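Local atomic coordinates of O-methyltransferase family 3 (Niastella koreensis, PDB entry 7CVW), a protein that transfers the methyl group of S-adenosyl-L-methionine to a hydroxyl of catechol-like compounds, working as a metal-dependent homodimer with highest activity with magnesium. Residues L122-L125 against V126-A130; K142-Y145 against T146-Q150; S178-P181 against A182-G185; R187-N190 against A191-G194. All coordinates share one frame; numbering follows the deposited sequence.

Contact 1 (L122-L125 against V126-A130)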
loop_
_atom_site.group_PDB
_atom_site.type_symbol
_atom_site.label_atom_id
_atom_site.label_comp_id
_atom_site.label_asym_id
_atom_site.label_seq_id
_atom_site.Cartn_x
_atom_site.Cartn_y
_atom_site.Cartn_z
ATOM N N LEU A 122 13.189 23.031 0.853
ATOM C CA LEU A 122 11.715 23.001 1.000
ATOM C C LEU A 122 11.163 24.426 1.019
ATOM O O LEU A 122 10.198 24.696 0.287
ATOM C CB LEU A 122 11.352 22.169 2.237
ATOM C CG LEU A 122 11.454 20.658 1.999
ATOM C CD1 LEU A 122 11.505 19.876 3.299
ATOM C CD2 LEU A 122 10.330 20.144 1.105
ATOM N N PRO A 123 11.719 25.389 1.802
ATOM C CA PRO A 123 11.179 26.749 1.759
ATOM C C PRO A 123 11.400 27.442 0.410
ATOM O O PRO A 123 10.604 28.257 0.015
ATOM C CB PRO A 123 11.866 27.495 2.913
ATOM C CG PRO A 123 13.040 26.641 3.316
ATOM C CD PRO A 123 12.664 25.221 2.914
ATOM N N GLN A 124 12.417 27.041 -0.340
ATOM C CA GLN A 124 12.615 27.543 -1.720
ATOM C C GLN A 124 11.436 27.087 -2.584
ATOM O O GLN A 124 10.936 27.884 -3.382
ATOM C CB GLN A 124 13.910 27.030 -2.358
ATOM C CG GLN A 124 15.174 27.259 -1.543
ATOM C CD GLN A 124 16.388 26.634 -2.184
ATOM O OE1 GLN A 124 16.294 25.850 -3.137
ATOM N NE2 GLN A 124 17.540 26.957 -1.630
ATOM N N LEU A 125 11.025 25.818 -2.470
ATOM C CA LEU A 125 9.933 25.268 -3.306
ATOM C C LEU A 125 8.638 26.011 -2.964
ATOM O O LEU A 125 7.862 26.283 -3.900
ATOM C CB LEU A 125 9.813 23.765 -3.034
ATOM C CG LEU A 125 10.985 22.907 -3.534
ATOM C CD1 LEU A 125 10.869 21.461 -3.045
ATOM C CD2 LEU A 125 11.087 22.918 -5.040
ATOM N N VAL A 126 8.445 26.368 -1.685
ATOM C CA VAL A 126 7.264 27.182 -1.261
ATOM C C VAL A 126 7.365 28.567 -1.919
ATOM O O VAL A 126 6.367 28.980 -2.567
ATOM C CB VAL A 126 7.119 27.246 0.267
ATOM C CG1 VAL A 126 6.041 28.246 0.679
ATOM C CG2 VAL A 126 6.794 25.866 0.813
ATOM N N GLU A 127 8.523 29.231 -1.835
ATOM C CA GLU A 127 8.710 30.573 -2.455
ATOM C C GLU A 127 8.461 30.493 -3.962
ATOM O O GLU A 127 7.851 31.439 -4.512
ATOM C CB GLU A 127 10.095 31.140 -2.145
ATOM C CG GLU A 127 10.280 32.506 -2.768
ATOM C CD GLU A 127 11.479 33.320 -2.333
ATOM O OE1 GLU A 127 12.314 32.800 -1.558
ATOM O OE2 GLU A 127 11.577 34.487 -2.805
ATOM N N GLU A 128 8.891 29.410 -4.620
ATOM C CA GLU A 128 8.781 29.222 -6.085
ATOM C C GLU A 128 7.336 28.930 -6.497
ATOM O O GLU A 128 7.050 29.022 -7.686
ATOM C CB GLU A 128 9.651 28.056 -6.540
ATOM C CG GLU A 128 11.132 28.343 -6.435
ATOM C CD GLU A 128 11.986 27.081 -6.391
ATOM O OE1 GLU A 128 11.502 26.012 -6.859
ATOM O OE2 GLU A 128 13.129 27.160 -5.912
ATOM N N GLY A 129 6.477 28.514 -5.574
ATOM C CA GLY A 129 5.156 27.958 -5.939
ATOM C C GLY A 129 5.305 26.654 -6.701
ATOM O O GLY A 129 4.545 26.414 -7.663
ATOM N N ALA A 130 6.268 25.806 -6.311
ATOM C CA ALA A 130 6.589 24.564 -7.050
ATOM C C ALA A 130 5.477 23.534 -6.860
ATOM O O ALA A 130 5.379 22.614 -7.701
ATOM C CB ALA A 130 7.924 24.016 -6.621
#

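Contact 2 (K142-Y145 against T146-Q150)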
loop_
_atom_site.group_PDB
_atom_site.type_symbol
_atom_site.label_atom_id
_atom_site.label_comp_id
_atom_site.label_asym_id
_atom_site.label_seq_id
_atom_site.Cartn_x
_atom_site.Cartn_y
_atom_site.Cartn_z
ATOM N N LYS A 142 16.813 11.156 8.964
ATOM C CA LYS A 142 15.651 10.655 9.734
ATOM C C LYS A 142 15.225 11.601 10.852
ATOM O O LYS A 142 14.032 11.795 11.070
ATOM C CB LYS A 142 15.938 9.222 10.187
ATOM C CG LYS A 142 16.454 8.311 9.079
ATOM C CD LYS A 142 15.532 8.269 7.847
ATOM C CE LYS A 142 16.030 7.336 6.756
ATOM N NZ LYS A 142 15.476 7.662 5.415
ATOM N N PRO A 143 16.138 12.208 11.642
ATOM C CA PRO A 143 15.704 13.086 12.727
ATOM C C PRO A 143 14.681 14.152 12.359
ATOM O O PRO A 143 13.764 14.390 13.159
ATOM C CB PRO A 143 17.029 13.663 13.241
ATOM C CG PRO A 143 17.973 12.547 12.994
ATOM C CD PRO A 143 17.596 12.025 11.618
ATOM N N PRO A 144 14.799 14.863 11.218
ATOM C CA PRO A 144 13.851 15.926 10.858
ATOM C C PRO A 144 12.606 15.496 10.066
ATOM O O PRO A 144 11.908 16.343 9.538
ATOM C CB PRO A 144 14.676 16.895 10.008
ATOM C CG PRO A 144 15.808 16.094 9.462
ATOM C CD PRO A 144 15.914 14.818 10.267
ATOM N N TYR A 145 12.320 14.210 9.994
ATOM C CA TYR A 145 11.108 13.743 9.267
ATOM C C TYR A 145 9.893 14.553 9.719
ATOM O O TYR A 145 9.074 14.940 8.898
ATOM C CB TYR A 145 10.812 12.279 9.547
ATOM C CG TYR A 145 11.294 11.292 8.526
ATOM C CD1 TYR A 145 12.482 11.472 7.840
ATOM C CD2 TYR A 145 10.608 10.097 8.348
ATOM C CE1 TYR A 145 12.927 10.539 6.917
ATOM C CE2 TYR A 145 11.051 9.147 7.450
ATOM C CZ TYR A 145 12.227 9.355 6.745
ATOM O OH TYR A 145 12.697 8.417 5.871
ATOM N N THR A 146 9.760 14.811 11.018
ATOM C CA THR A 146 8.604 15.574 11.563
ATOM C C THR A 146 8.483 16.916 10.842
ATOM O O THR A 146 7.392 17.252 10.422
ATOM C CB THR A 146 8.734 15.712 13.085
ATOM O OG1 THR A 146 8.715 14.408 13.676
ATOM C CG2 THR A 146 7.622 16.545 13.670
ATOM N N GLU A 147 9.588 17.647 10.706
ATOM C CA GLU A 147 9.559 18.977 10.062
ATOM C C GLU A 147 9.387 18.840 8.548
ATOM O O GLU A 147 8.702 19.650 7.947
ATOM C CB GLU A 147 10.825 19.737 10.418
ATOM C CG GLU A 147 10.812 20.171 11.871
ATOM C CD GLU A 147 10.857 19.049 12.890
ATOM O OE1 GLU A 147 11.796 18.217 12.819
ATOM O OE2 GLU A 147 9.930 19.009 13.766
ATOM N N TYR A 148 9.978 17.823 7.938
ATOM C CA TYR A 148 9.792 17.575 6.493
ATOM C C TYR A 148 8.292 17.402 6.191
ATOM O O TYR A 148 7.792 17.894 5.152
ATOM C CB TYR A 148 10.616 16.368 6.052
ATOM C CG TYR A 148 12.106 16.522 6.093
ATOM C CD1 TYR A 148 12.703 17.771 6.037
ATOM C CD2 TYR A 148 12.920 15.395 6.121
ATOM C CE1 TYR A 148 14.081 17.896 6.008
ATOM C CE2 TYR A 148 14.299 15.507 6.101
ATOM C CZ TYR A 148 14.870 16.766 6.041
ATOM O OH TYR A 148 16.217 16.914 6.028
ATOM N N PHE A 149 7.575 16.709 7.067
ATOM C CA PHE A 149 6.137 16.459 6.867
ATOM C C PHE A 149 5.373 17.793 6.907
ATOM O O PHE A 149 4.451 17.983 6.102
ATOM C CB PHE A 149 5.597 15.482 7.898
ATOM C CG PHE A 149 4.247 14.910 7.560
ATOM C CD1 PHE A 149 4.141 13.799 6.741
ATOM C CD2 PHE A 149 3.085 15.497 8.036
ATOM C CE1 PHE A 149 2.910 13.229 6.445
ATOM C CE2 PHE A 149 1.853 14.931 7.733
ATOM C CZ PHE A 149 1.764 13.808 6.938
ATOM N N GLN A 150 5.747 18.717 7.793
ATOM C CA GLN A 150 5.056 20.027 7.856
ATOM C C GLN A 150 5.278 20.790 6.555
ATOM O O GLN A 150 4.345 21.374 6.044
ATOM C CB GLN A 150 5.532 20.858 9.043
ATOM C CG GLN A 150 5.440 20.129 10.373
ATOM C CD GLN A 150 4.114 19.464 10.644
ATOM O OE1 GLN A 150 3.049 20.038 10.416
ATOM N NE2 GLN A 150 4.185 18.227 11.119
HETATM O O HOH W 1 11.246 13.302 13.149
#

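Contact 3 (S178-P181 against A182-G185)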
loop_
_atom_site.group_PDB
_atom_site.type_symbol
_atom_site.label_atom_id
_atom_site.label_comp_id
_atom_site.label_asym_id
_atom_site.label_seq_id
_atom_site.Cartn_x
_atom_site.Cartn_y
_atom_site.Cartn_z
ATOM N N SER A 178 15.293 4.654 23.406
ATOM C CA SER A 178 16.293 4.487 22.326
ATOM C C SER A 178 17.164 5.737 22.277
ATOM O O SER A 178 16.609 6.826 22.288
ATOM C CB SER A 178 15.696 4.249 20.964
ATOM O OG SER A 178 16.745 4.087 20.015
ATOM N N THR A 179 18.458 5.539 22.080
ATOM C CA THR A 179 19.447 6.621 21.888
ATOM C C THR A 179 19.874 6.703 20.422
ATOM O O THR A 179 20.787 7.503 20.124
ATOM C CB THR A 179 20.632 6.419 22.832
ATOM O OG1 THR A 179 21.270 5.179 22.541
ATOM C CG2 THR A 179 20.207 6.473 24.283
ATOM N N GLU A 180 19.254 5.946 19.521
ATOM C CA GLU A 180 19.627 5.936 18.087
ATOM C C GLU A 180 18.914 7.096 17.399
ATOM O O GLU A 180 17.697 7.179 17.485
ATOM C CB GLU A 180 19.201 4.603 17.485
ATOM C CG GLU A 180 19.741 4.314 16.110
ATOM C CD GLU A 180 19.609 2.845 15.712
ATOM O OE1 GLU A 180 19.467 1.974 16.618
ATOM O OE2 GLU A 180 19.617 2.586 14.489
ATOM N N PRO A 181 19.626 8.059 16.784
ATOM C CA PRO A 181 18.973 9.184 16.117
ATOM C C PRO A 181 17.835 8.767 15.178
ATOM O O PRO A 181 16.815 9.448 15.178
ATOM C CB PRO A 181 20.129 9.839 15.337
ATOM C CG PRO A 181 21.344 9.539 16.165
ATOM C CD PRO A 181 21.099 8.169 16.754
ATOM N N ALA A 182 18.041 7.739 14.371
ATOM C CA ALA A 182 17.063 7.340 13.329
ATOM C C ALA A 182 15.802 6.789 14.017
ATOM O O ALA A 182 14.705 6.963 13.475
ATOM C CB ALA A 182 17.681 6.370 12.371
ATOM N N VAL A 183 15.952 6.166 15.177
ATOM C CA VAL A 183 14.794 5.569 15.901
ATOM C C VAL A 183 14.047 6.713 16.583
ATOM O O VAL A 183 12.815 6.750 16.528
ATOM C CB VAL A 183 15.247 4.481 16.887
ATOM C CG1 VAL A 183 14.099 3.994 17.758
ATOM C CG2 VAL A 183 15.895 3.319 16.158
ATOM N N GLN A 184 14.758 7.642 17.215
ATOM C CA GLN A 184 14.101 8.823 17.818
ATOM C C GLN A 184 13.371 9.620 16.728
ATOM O O GLN A 184 12.222 10.091 16.965
ATOM C CB GLN A 184 15.116 9.720 18.519
ATOM C CG GLN A 184 15.832 9.045 19.668
ATOM C CD GLN A 184 16.774 9.995 20.369
ATOM O OE1 GLN A 184 17.028 11.110 19.916
ATOM N NE2 GLN A 184 17.292 9.561 21.503
ATOM N N GLY A 185 13.989 9.778 15.563
ATOM C CA GLY A 185 13.355 10.524 14.464
ATOM C C GLY A 185 12.068 9.856 14.036
ATOM O O GLY A 185 11.065 10.552 13.822
#

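Contact 4 (R187-N190 against A191-G194)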
loop_
_atom_site.group_PDB
_atom_site.type_symbol
_atom_site.label_atom_id
_atom_site.label_comp_id
_atom_site.label_asym_id
_atom_site.label_seq_id
_atom_site.Cartn_x
_atom_site.Cartn_y
_atom_site.Cartn_z
ATOM N N ARG A 187 10.158 7.718 15.873
ATOM C CA ARG A 187 9.176 7.776 16.986
ATOM C C ARG A 187 8.507 9.138 16.986
ATOM O O ARG A 187 7.309 9.208 17.206
ATOM C CB ARG A 187 9.797 7.518 18.358
ATOM C CG ARG A 187 10.119 6.052 18.620
ATOM C CD ARG A 187 10.834 5.840 19.959
ATOM N NE ARG A 187 10.152 6.565 21.025
ATOM C CZ ARG A 187 9.023 6.191 21.619
ATOM N NH1 ARG A 187 8.422 5.049 21.317
ATOM N NH2 ARG A 187 8.487 6.968 22.544
ATOM N N ARG A 188 9.270 10.212 16.808
ATOM C CA ARG A 188 8.728 11.582 16.911
ATOM C C ARG A 188 7.793 11.822 15.723
ATOM O O ARG A 188 6.719 12.390 15.904
ATOM C CB ARG A 188 9.864 12.603 16.987
ATOM C CG ARG A 188 9.385 14.001 17.326
ATOM C CD ARG A 188 10.515 14.903 17.775
ATOM N NE ARG A 188 11.416 15.181 16.674
ATOM C CZ ARG A 188 11.256 16.172 15.797
ATOM N NH1 ARG A 188 10.281 17.066 15.935
ATOM N NH2 ARG A 188 12.118 16.291 14.798
ATOM N N PHE A 189 8.200 11.396 14.521
ATOM C CA PHE A 189 7.370 11.505 13.300
ATOM C C PHE A 189 6.067 10.727 13.510
ATOM O O PHE A 189 5.009 11.179 13.096
ATOM C CB PHE A 189 8.167 10.994 12.094
ATOM C CG PHE A 189 7.328 10.839 10.860
ATOM C CD1 PHE A 189 7.084 11.926 10.045
ATOM C CD2 PHE A 189 6.738 9.614 10.552
ATOM C CE1 PHE A 189 6.293 11.789 8.918
ATOM C CE2 PHE A 189 5.931 9.494 9.433
ATOM C CZ PHE A 189 5.725 10.574 8.618
ATOM N N ASN A 190 6.153 9.514 14.036
ATOM C CA ASN A 190 4.957 8.636 14.198
ATOM C C ASN A 190 3.996 9.298 15.191
ATOM O O ASN A 190 2.754 9.274 14.977
ATOM C CB ASN A 190 5.363 7.229 14.633
ATOM C CG ASN A 190 6.075 6.445 13.548
ATOM O OD1 ASN A 190 6.049 6.835 12.378
ATOM N ND2 ASN A 190 6.750 5.380 13.950
ATOM N N ALA A 191 4.524 9.844 16.283
ATOM C CA ALA A 191 3.696 10.585 17.273
ATOM C C ALA A 191 3.001 11.769 16.597
ATOM O O ALA A 191 1.814 12.010 16.856
ATOM C CB ALA A 191 4.530 11.052 18.437
ATOM N N MET A 192 3.738 12.532 15.795
ATOM C CA MET A 192 3.190 13.678 15.041
ATOM C C MET A 192 2.075 13.159 14.156
ATOM O O MET A 192 0.996 13.776 14.116
ATOM C CB MET A 192 4.283 14.354 14.216
ATOM C CG MET A 192 3.781 15.507 13.374
ATOM S SD MET A 192 3.045 14.983 11.807
ATOM C CE MET A 192 4.372 14.040 11.026
ATOM N N LEU A 193 2.304 12.029 13.498
ATOM C CA LEU A 193 1.328 11.535 12.520
ATOM C C LEU A 193 0.044 11.127 13.256
ATOM O O LEU A 193 -1.053 11.484 12.765
ATOM C CB LEU A 193 2.009 10.403 11.740
ATOM C CG LEU A 193 1.322 9.995 10.457
ATOM C CD1 LEU A 193 1.151 11.179 9.516
ATOM C CD2 LEU A 193 2.101 8.862 9.827
ATOM N N GLY A 194 0.164 10.482 14.420
ATOM C CA GLY A 194 -0.990 10.104 15.258
ATOM C C GLY A 194 -1.761 11.317 15.736
ATOM O O GLY A 194 -2.955 11.140 16.063
#

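Contact 1 (L122-L125 against V126-A130)
Glu-128 N donates to Gln-124 O over 2.8 Å in the last turn of helix 118-128, which ends in a Schellman motif, a common way of closing a helix. Ala-130 N reaches back to Leu-125 O over 2.9 Å, almost straight at 175°. A second bond, from Gly-129 N to Val-126 O, lies inside this 6-to-1 bond, and Gly-129 has left the helix with a positive phi of 65°, a value that suits glycine. Upstream, the ordinary helical pattern still holds, with Val-126 N bonded to Leu-122 O and Glu-127 N to Pro-123 O. The reversal of the chain also brings an apolar pair together: Ala-130 CB rests against Leu-125 CD2 at 3.7 Å. This methyl branch is shared, because Glu-128 OE1 passes at 3.6 Å from the same Leu-125 CD2. Glu-128 lies back along the helix, its CG beside its own backbone N and the chain extended beyond, which carries the carboxylate past the Gln-124 carbonyl to a salt bridge with Arg-114. The buried side of the turn belongs to Leu-122 and Leu-125, which reach Leu-62 on strand 60-64 of the Rossmann-like methyltransferase fold. Val-126 packs on Arg-154 and Leu-155, while its CG2 sits 3.6 Å from Leu-122 O, one turn back.

Contact 2 (K142-Y145 against T146-Q150)
Tyr-145 O receives Phe-149 N where a type I beta turn, Lys-142 to Tyr-145, leads directly into helix 145-154; Tyr-145 N closes the turn on Lys-142 O. The lysine NZ donates to Tyr-145 OH at 2.9 Å and also reaches Ala-140 O and Asn-166 OD1, while the phenol has a further partner in Asp-165 O. Next comes Pro-143, whose carbonyl O takes a hydrogen from a water; that water accepts from Thr-146 N at 3.0 Å, bridging turn and first helical turn. Pro-144, the N-cap residue, packs its ring against the helix. The ring lies alongside Tyr-148, with CB over the aromatic face 4.1 Å from the ring centroid, a CH-pi contact, and CG 3.6 Å from CZ of Tyr-148. The same proline's O accepts from Tyr-148 N at 2.9 Å and also sits over one face of that tyrosine's ring, offset toward its rim. Tyr-148 owes this position to its CG lying beside the backbone N (chi1 -67°), which folds the ring back toward the turn; its OH bonds to Asp-141. This is a beta turn running into a helix N-terminus beside the active site: Tyr-148 touches bound S-adenosylhomocysteine, and Lys-142 and Tyr-145 bond to magnesium-binding residues.

Contact 3 (S178-P181 against A182-G185)
Gln-184 reaches back from the first turn of helix 181-195 to the loop before it, tying down a helix N-terminus whose N-cap is Glu-180. Gln-184 CB lies 3.8 Å from Glu-180 O, and CG, beside the backbone N at a chi1 of -62°, passes over the same carbonyl and within 3.5 Å of Ser-178 O. From there the chain runs extended, CD staying near Ser-178 O, until NE2 donates to that oxygen at 2.9 Å. The bond is nearly straight at 174°; it uses a lone pair in the carbonyl plane, and the acceptor lies almost exactly in the plane of the glutamine amide, which favours this rotation of the amide. NE2 also comes close to Thr-179 CA. The main chain of Gln-184 is bonded too, its N donating to Glu-180 O, which also takes a weak bond from Val-183 N. In the loop, Ser-178 OG accepts from Glu-180 N, forming an ST turn. One valine branch, CG2, meets the Glu-180 side chain, which crosses it at a slant before its carboxylate reaches Lys-172 in a salt bridge. The two methyls of one residue thus serve two loop side chains: Val-183 CG1 lies 3.5 Å from Ser-178 OG, and CG2 3.8 Å from Glu-180 CD.

Contact 4 (R187-N190 against A191-G194)
Phe-189 meets two residues of the next helical turn, Met-192 and Leu-193, from different directions. Leu-193 lies beside it and points the same way, its CD2 methyl 3.9 Å from Phe-189 CE2. Met-192 instead crosses the phenylalanine at an angle: bends at chi2 (-82°) and chi3 (-57°) fold its chain back, so that the terminal CE reaches Phe-189 CD1 at 3.6 Å. The same methyl lies 3.6 Å from Phe-189 O. Both partners approach the ring obliquely, from residues three and four positions on. Beneath them the backbone is regular alpha helix, with Ala-191 N, Met-192 N, Leu-193 N and Gly-194 N bonded to the carbonyls four residues earlier; the bond from Leu-193 N to Phe-189 O measures 2.9 Å. The apolar side of helix 181-195 built in this way faces Phe-149 of helix 145-154 and Ala-216 of strand 213-220. Polar ends turn elsewhere: Arg-188 forms a salt bridge with Glu-147, and Asn-190 ND2 bonds to Val-167 O and to Tyr-12 OH of the second subunit. The chemistry implies that apolar and polar contacts both hold the helix to its own fold, while a buried amide and packing, including Leu-193 on Leu-17 of the second subunit, tie it to the dimer partner.

Overall arrangement
All four contacts are local and partly buried, but they sample different parts of helices: contact 1 is an end, contacts 2 and 3 are beginnings, and contact 4 lies on regular later turns. Contacts 3 and 4 share helix 181-195, whereas contacts 1 and 2 belong to separate helices touching through Leu-122 and Tyr-148. Contact 2 is the most central, its centre about 13 Å from the chain's centre with four of seven touching residues buried; contacts 1 and 3 lie at about 19 Å with three exposed residues each. Contact 2 combines aromatic packing with polar links, lies nearest the cofactor, and meets contact 3 through Lys-142 and Ala-182. Contact 3 relies on a side-chain amide, contact 1 on backbone closure, contact 4 on apolar packing beside the other subunit.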